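PDB 3N7L: neurotoxin from Clostridium botulinum, which probably binds gangliosides on nerve cells, as the receptor-binding domain of a botulinum neurotoxin of serotype D/C. Local coordinates for residues I57-E62 against F177-T182; K98-W103 against T115-E120. All coordinates share one frame; numbering follows the deposited sequence.

Interaction 1 of 2, residues I57-E62 against F177-T182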
loop_
_atom_site.group_PDB
_atom_site.type_symbol
_atom_site.label_atom_id
_atom_site.label_comp_id
_atom_site.label_asym_id
_atom_site.label_seq_id
_atom_site.Cartn_x
_atom_site.Cartn_y
_atom_site.Cartn_z
ATOM N N ILE A 57 -6.930 -0.817 -24.414
ATOM C CA ILE A 57 -8.318 -0.877 -24.846
ATOM C C ILE A 57 -8.883 -2.288 -24.795
ATOM O O ILE A 57 -8.372 -3.203 -25.447
ATOM C CB ILE A 57 -8.473 -0.341 -26.277
ATOM C CG1 ILE A 57 -7.877 1.064 -26.365
ATOM C CG2 ILE A 57 -9.948 -0.310 -26.661
ATOM C CD1 ILE A 57 -7.827 1.621 -27.771
ATOM N N VAL A 58 -9.939 -2.457 -24.009
ATOM C CA VAL A 58 -10.592 -3.746 -23.877
ATOM C C VAL A 58 -11.972 -3.667 -24.520
ATOM O O VAL A 58 -12.811 -2.855 -24.120
ATOM C CB VAL A 58 -10.760 -4.147 -22.397
ATOM C CG1 VAL A 58 -11.457 -5.497 -22.298
ATOM C CG2 VAL A 58 -9.399 -4.204 -21.712
ATOM N N THR A 59 -12.196 -4.500 -25.529
ATOM C CA THR A 59 -13.480 -4.536 -26.221
ATOM C C THR A 59 -14.107 -5.894 -25.945
ATOM O O THR A 59 -13.609 -6.925 -26.404
ATOM C CB THR A 59 -13.303 -4.363 -27.735
ATOM O OG1 THR A 59 -12.583 -3.153 -27.992
ATOM C CG2 THR A 59 -14.661 -4.294 -28.430
ATOM N N GLN A 60 -15.194 -5.899 -25.186
ATOM C CA GLN A 60 -15.852 -7.147 -24.846
ATOM C C GLN A 60 -17.031 -7.480 -25.750
ATOM O O GLN A 60 -17.322 -6.755 -26.704
ATOM C CB GLN A 60 -16.284 -7.112 -23.377
ATOM C CG GLN A 60 -17.068 -5.879 -22.984
ATOM C CD GLN A 60 -16.768 -5.434 -21.561
ATOM O OE1 GLN A 60 -16.562 -6.259 -20.670
ATOM N NE2 GLN A 60 -16.756 -4.124 -21.339
ATOM N N ASN A 61 -17.689 -8.594 -25.450
ATOM C CA ASN A 61 -18.833 -9.050 -26.226
ATOM C C ASN A 61 -20.102 -8.272 -25.886
ATOM O O ASN A 61 -20.574 -8.296 -24.748
ATOM C CB ASN A 61 -19.058 -10.543 -25.987
ATOM C CG ASN A 61 -20.229 -11.087 -26.777
ATOM O OD1 ASN A 61 -21.379 -10.703 -26.551
ATOM N ND2 ASN A 61 -19.945 -11.985 -27.714
ATOM N N GLU A 62 -20.645 -7.589 -26.889
ATOM C CA GLU A 62 -21.858 -6.787 -26.754
ATOM C C GLU A 62 -22.982 -7.505 -26.011
ATOM O O GLU A 62 -23.663 -6.914 -25.174
ATOM C CB GLU A 62 -22.355 -6.389 -28.142
ATOM C CG GLU A 62 -22.628 -7.596 -29.030
ATOM C CD GLU A 62 -23.010 -7.217 -30.441
ATOM O OE1 GLU A 62 -23.250 -8.139 -31.254
ATOM O OE2 GLU A 62 -23.068 -6.003 -30.739
ATOM N N PHE A 177 -24.752 1.317 -21.890
ATOM C CA PHE A 177 -23.419 0.867 -21.519
ATOM C C PHE A 177 -22.576 0.460 -22.716
ATOM O O PHE A 177 -23.050 -0.206 -23.636
ATOM C CB PHE A 177 -23.520 -0.277 -20.508
ATOM C CG PHE A 177 -23.977 0.172 -19.150
ATOM C CD1 PHE A 177 -23.200 1.050 -18.398
ATOM C CD2 PHE A 177 -25.197 -0.254 -18.634
ATOM C CE1 PHE A 177 -23.630 1.499 -17.153
ATOM C CE2 PHE A 177 -25.637 0.189 -17.387
ATOM C CZ PHE A 177 -24.854 1.067 -16.645
ATOM N N SER A 178 -21.317 0.886 -22.694
ATOM C CA SER A 178 -20.364 0.596 -23.759
ATOM C C SER A 178 -19.662 -0.738 -23.537
ATOM O O SER A 178 -19.484 -1.180 -22.405
ATOM C CB SER A 178 -19.319 1.712 -23.830
ATOM O OG SER A 178 -18.218 1.339 -24.640
ATOM N N LYS A 179 -19.261 -1.384 -24.623
ATOM C CA LYS A 179 -18.562 -2.653 -24.500
ATOM C C LYS A 179 -17.057 -2.428 -24.582
ATOM O O LYS A 179 -16.278 -3.376 -24.637
ATOM C CB LYS A 179 -19.034 -3.632 -25.581
ATOM C CG LYS A 179 -19.147 -3.051 -26.977
ATOM C CD LYS A 179 -17.796 -2.731 -27.565
ATOM C CE LYS A 179 -17.912 -2.516 -29.058
ATOM N NZ LYS A 179 -18.479 -3.726 -29.714
ATOM N N THR A 180 -16.658 -1.159 -24.586
ATOM C CA THR A 180 -15.247 -0.797 -24.649
ATOM C C THR A 180 -14.791 -0.107 -23.368
ATOM O O THR A 180 -15.465 0.779 -22.858
ATOM C CB THR A 180 -14.960 0.147 -25.842
ATOM O OG1 THR A 180 -15.175 -0.557 -27.070
ATOM C CG2 THR A 180 -13.521 0.648 -25.801
ATOM N N ILE A 181 -13.642 -0.537 -22.851
ATOM C CA ILE A 181 -13.070 0.048 -21.642
ATOM C C ILE A 181 -11.663 0.511 -21.995
ATOM O O ILE A 181 -10.840 -0.273 -22.474
ATOM C CB ILE A 181 -12.990 -0.977 -20.489
ATOM C CG1 ILE A 181 -14.382 -1.530 -20.191
ATOM C CG2 ILE A 181 -12.426 -0.306 -19.226
ATOM C CD1 ILE A 181 -14.377 -2.685 -19.227
ATOM N N THR A 182 -11.394 1.790 -21.767
ATOM C CA THR A 182 -10.098 2.362 -22.085
ATOM C C THR A 182 -9.324 2.807 -20.847
ATOM O O THR A 182 -9.770 3.688 -20.104
ATOM C CB THR A 182 -10.256 3.578 -23.020
ATOM O OG1 THR A 182 -10.905 3.168 -24.233
ATOM C CG2 THR A 182 -8.902 4.177 -23.351
#

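Interaction 2 of 2, residues K98-W103 against T115-E120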
loop_
_atom_site.group_PDB
_atom_site.type_symbol
_atom_site.label_atom_id
_atom_site.label_comp_id
_atom_site.label_asym_id
_atom_site.label_seq_id
_atom_site.Cartn_x
_atom_site.Cartn_y
_atom_site.Cartn_z
ATOM N N LYS A 98 -19.190 5.874 -24.340
ATOM C CA LYS A 98 -19.073 5.959 -25.794
ATOM C C LYS A 98 -19.713 7.211 -26.394
ATOM O O LYS A 98 -19.033 8.016 -27.039
ATOM C CB LYS A 98 -19.662 4.703 -26.448
ATOM C CG LYS A 98 -19.707 4.756 -27.973
ATOM C CD LYS A 98 -18.343 5.081 -28.576
ATOM C CE LYS A 98 -18.466 5.430 -30.059
ATOM N NZ LYS A 98 -17.175 5.896 -30.651
ATOM N N ASN A 99 -21.015 7.376 -26.198
ATOM C CA ASN A 99 -21.705 8.548 -26.732
ATOM C C ASN A 99 -22.300 9.331 -25.578
ATOM O O ASN A 99 -23.514 9.533 -25.508
ATOM C CB ASN A 99 -22.811 8.126 -27.706
ATOM C CG ASN A 99 -22.259 7.509 -28.982
ATOM O OD1 ASN A 99 -21.567 8.171 -29.756
ATOM N ND2 ASN A 99 -22.562 6.233 -29.205
ATOM N N ASN A 100 -21.430 9.765 -24.672
ATOM C CA ASN A 100 -21.842 10.519 -23.498
ATOM C C ASN A 100 -22.696 9.661 -22.575
ATOM O O ASN A 100 -23.517 10.177 -21.821
ATOM C CB ASN A 100 -22.612 11.778 -23.907
ATOM C CG ASN A 100 -21.726 12.805 -24.588
ATOM O OD1 ASN A 100 -20.733 13.258 -24.021
ATOM N ND2 ASN A 100 -22.084 13.177 -25.809
ATOM N N SER A 101 -22.500 8.349 -22.642
ATOM C CA SER A 101 -23.245 7.422 -21.797
ATOM C C SER A 101 -22.385 6.209 -21.438
ATOM O O SER A 101 -21.585 5.743 -22.251
ATOM C CB SER A 101 -24.521 6.957 -22.509
ATOM O OG SER A 101 -25.434 6.367 -21.595
ATOM N N GLY A 102 -22.562 5.708 -20.216
ATOM C CA GLY A 102 -21.812 4.553 -19.755
ATOM C C GLY A 102 -21.313 4.778 -18.339
ATOM O O GLY A 102 -22.022 5.346 -17.508
ATOM N N TRP A 103 -20.102 4.317 -18.045
ATOM C CA TRP A 103 -19.535 4.535 -16.717
ATOM C C TRP A 103 -18.075 4.942 -16.837
ATOM O O TRP A 103 -17.423 4.666 -17.844
ATOM C CB TRP A 103 -19.673 3.288 -15.826
ATOM C CG TRP A 103 -18.964 2.054 -16.309
ATOM C CD1 TRP A 103 -19.528 0.979 -16.924
ATOM C CD2 TRP A 103 -17.564 1.759 -16.190
ATOM N NE1 TRP A 103 -18.570 0.028 -17.197
ATOM C CE2 TRP A 103 -17.357 0.480 -16.757
ATOM C CE3 TRP A 103 -16.465 2.448 -15.657
ATOM C CZ2 TRP A 103 -16.095 -0.123 -16.808
ATOM C CZ3 TRP A 103 -15.206 1.845 -15.709
ATOM C CH2 TRP A 103 -15.035 0.572 -16.282
ATOM N N THR A 115 -18.453 7.092 -11.825
ATOM C CA THR A 115 -19.603 7.793 -12.377
ATOM C C THR A 115 -20.454 6.946 -13.306
ATOM O O THR A 115 -19.942 6.249 -14.176
ATOM C CB THR A 115 -19.146 9.041 -13.170
ATOM O OG1 THR A 115 -18.382 9.893 -12.313
ATOM C CG2 THR A 115 -20.351 9.811 -13.708
ATOM N N LEU A 116 -21.763 7.021 -13.104
ATOM C CA LEU A 116 -22.738 6.324 -13.933
ATOM C C LEU A 116 -23.262 7.476 -14.796
ATOM O O LEU A 116 -23.914 8.385 -14.287
ATOM C CB LEU A 116 -23.847 5.753 -13.041
ATOM C CG LEU A 116 -24.211 4.264 -13.110
ATOM C CD1 LEU A 116 -22.978 3.415 -13.385
ATOM C CD2 LEU A 116 -24.881 3.854 -11.794
ATOM N N LYS A 117 -22.959 7.459 -16.088
ATOM C CA LYS A 117 -23.383 8.548 -16.963
ATOM C C LYS A 117 -24.528 8.170 -17.902
ATOM O O LYS A 117 -24.327 7.449 -18.881
ATOM C CB LYS A 117 -22.186 9.032 -17.785
ATOM C CG LYS A 117 -22.437 10.299 -18.591
ATOM C CD LYS A 117 -21.261 10.577 -19.508
ATOM C CE LYS A 117 -21.384 11.938 -20.170
ATOM N NZ LYS A 117 -21.304 13.023 -19.158
ATOM N N GLN A 118 -25.729 8.659 -17.618
ATOM C CA GLN A 118 -26.846 8.332 -18.496
ATOM C C GLN A 118 -26.747 9.137 -19.795
ATOM O O GLN A 118 -26.968 8.597 -20.874
ATOM C CB GLN A 118 -28.187 8.574 -17.800
ATOM C CG GLN A 118 -28.510 10.001 -17.497
ATOM C CD GLN A 118 -29.932 10.153 -17.000
ATOM O OE1 GLN A 118 -30.882 9.741 -17.668
ATOM N NE2 GLN A 118 -30.086 10.748 -15.820
ATOM N N ASN A 119 -26.415 10.421 -19.692
ATOM C CA ASN A 119 -26.244 11.256 -20.882
ATOM C C ASN A 119 -25.313 12.429 -20.604
ATOM O O ASN A 119 -24.890 12.637 -19.465
ATOM C CB ASN A 119 -27.592 11.757 -21.436
ATOM C CG ASN A 119 -28.389 12.562 -20.435
ATOM O OD1 ASN A 119 -27.883 13.506 -19.826
ATOM N ND2 ASN A 119 -29.657 12.200 -20.268
ATOM N N GLU A 120 -24.987 13.187 -21.647
ATOM C CA GLU A 120 -24.080 14.321 -21.511
ATOM C C GLU A 120 -24.552 15.321 -20.465
ATOM O O GLU A 120 -23.764 16.104 -19.937
ATOM C CB GLU A 120 -23.909 15.033 -22.859
ATOM C CG GLU A 120 -25.173 15.703 -23.400
ATOM C CD GLU A 120 -26.120 14.739 -24.116
ATOM O OE1 GLU A 120 -27.217 15.189 -24.524
ATOM O OE2 GLU A 120 -25.774 13.547 -24.279
#

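Interaction 1 of 2, residues I57-E62 against F177-T182
The carbonyl oxygen of Lys179 is gripped twice by Gln60. Gln60 N donates to Lys179 O at 2.8 Å, and the side-chain amide adds a weak second bond from Gln60 NE2 to Lys179 O at 3.4 Å, bent to 135° at the hydrogen. This return is possible because Gln60 CG lies between the backbone N and the carbonyl carbon (chi1 51°), so the chain folds back toward the neighbouring strand. NE2 thereby also rests on the tip of Ile181, 3.5 Å from its CD1.

Beyond this junction the strands run antiparallel, their axes at 169°. Val58 and Ile181 form the hydrogen-bonded pair, with Val58 N to Ile181 O and Ile181 N to Val58 O. Their branched side chains suit an extended backbone and share a buried face, where both reach Leu9 of strand 7-14.

The other face, partly exposed, carries Ile57, Thr59, Thr180 and Thr182. Ile57 CG2 meets Thr180 CG2 at 3.8 Å, methyl to methyl, while the side chains of Thr59 and Thr180 lie alongside each other. Lys179, bent at chi2 and chi4, lays its aliphatic part beside Thr59, with CD 3.6 Å from Thr59 CG2. Its ammonium stays 5.2 Å from Glu62 OE2, measured from NZ, close enough perhaps for mild attraction.

Ser178 OG accepts from Thr180 N at 2.9 Å, an ST turn that leads into strand 180-187. Asn61 caps helix 62-66. The whole is the end of an antiparallel strand pairing, within the concanavalin-like, lectin-type β-sandwich of clostridial neurotoxin binding domains.

Interaction 2 of 2, residues K98-W103 against T115-E120
Gly102 and Lys117 form an antiparallel hydrogen-bonded pair, Gly102 N giving to Lys117 O at 2.8 Å and Lys117 N to Gly102 O at 2.7 Å, and Trp103 with Leu116 follows as the non-hydrogen-bonded pair. Gly102 has backbone angles that would jam a β-carbon against the preceding carbonyl oxygen, so glycine fits here.

Before it, Ser101 brings its hydroxyl to the backbone of 115-120. With OG anti to the backbone N (chi1 -164°), it lies 2.8 Å from Gln118 O and 3.1 Å from Lys117 O; either carbonyl could take its proton. The same oxygen accepts from Asn176 N, so this small, buried hydroxyl both accepts a backbone bond and has its proton within reach of two carbonyls where the strand begins.

Lys117 is extended through chi3 and runs alongside Asn100, its CE 3.2 Å from Asn100 O. The methylenes pass over that carbonyl oxygen, while NZ makes a weak, long ion pair with Glu123. Asn100 has left-handed backbone angles, which asparagine tolerates well. Its amide crosses Glu120, CG lying 3.6 Å from Glu120 CB, with the amide and carboxylate planes 67° apart.

On the face of Trp103 and Leu116, the contact is slight: Trp103 CB approaches Leu116 CD1 at 4.1 Å. The indole swings away to pack on Met69 and Ile94, where a large aromatic ring can fill the buried side with apolar contact.

After Lys117 the chain turns a corner, and Gln118 and Asn119 together face Ser122 in a classic beta bulge; Asn119 OD1 accepts from Asn121 N. The pairing forms the open end of the β-hairpin of strands 102-108 and 111-117, within the lectin-like β-sandwich.

How the interactions relate
Both interactions join antiparallel strands of one sheet, with the chain of strands 91-93 and 95-97 lying between the two pairs, and their centres are about 13 Å apart. Interaction 1 unites strands far apart in sequence and is a surface contact; interaction 2 closes a local hairpin and is partly buried. They meet through apolar groups: Ile181 CD1 lies 3.9 Å from Trp103 CZ2, and Phe177 CD1 lies 4.0 Å from Gly102 CA. Threonines and a lysine chain dress the outer face of interaction 1, whereas interaction 2 relies on glycine, a buried serine hydroxyl and a bulge beside its strand end.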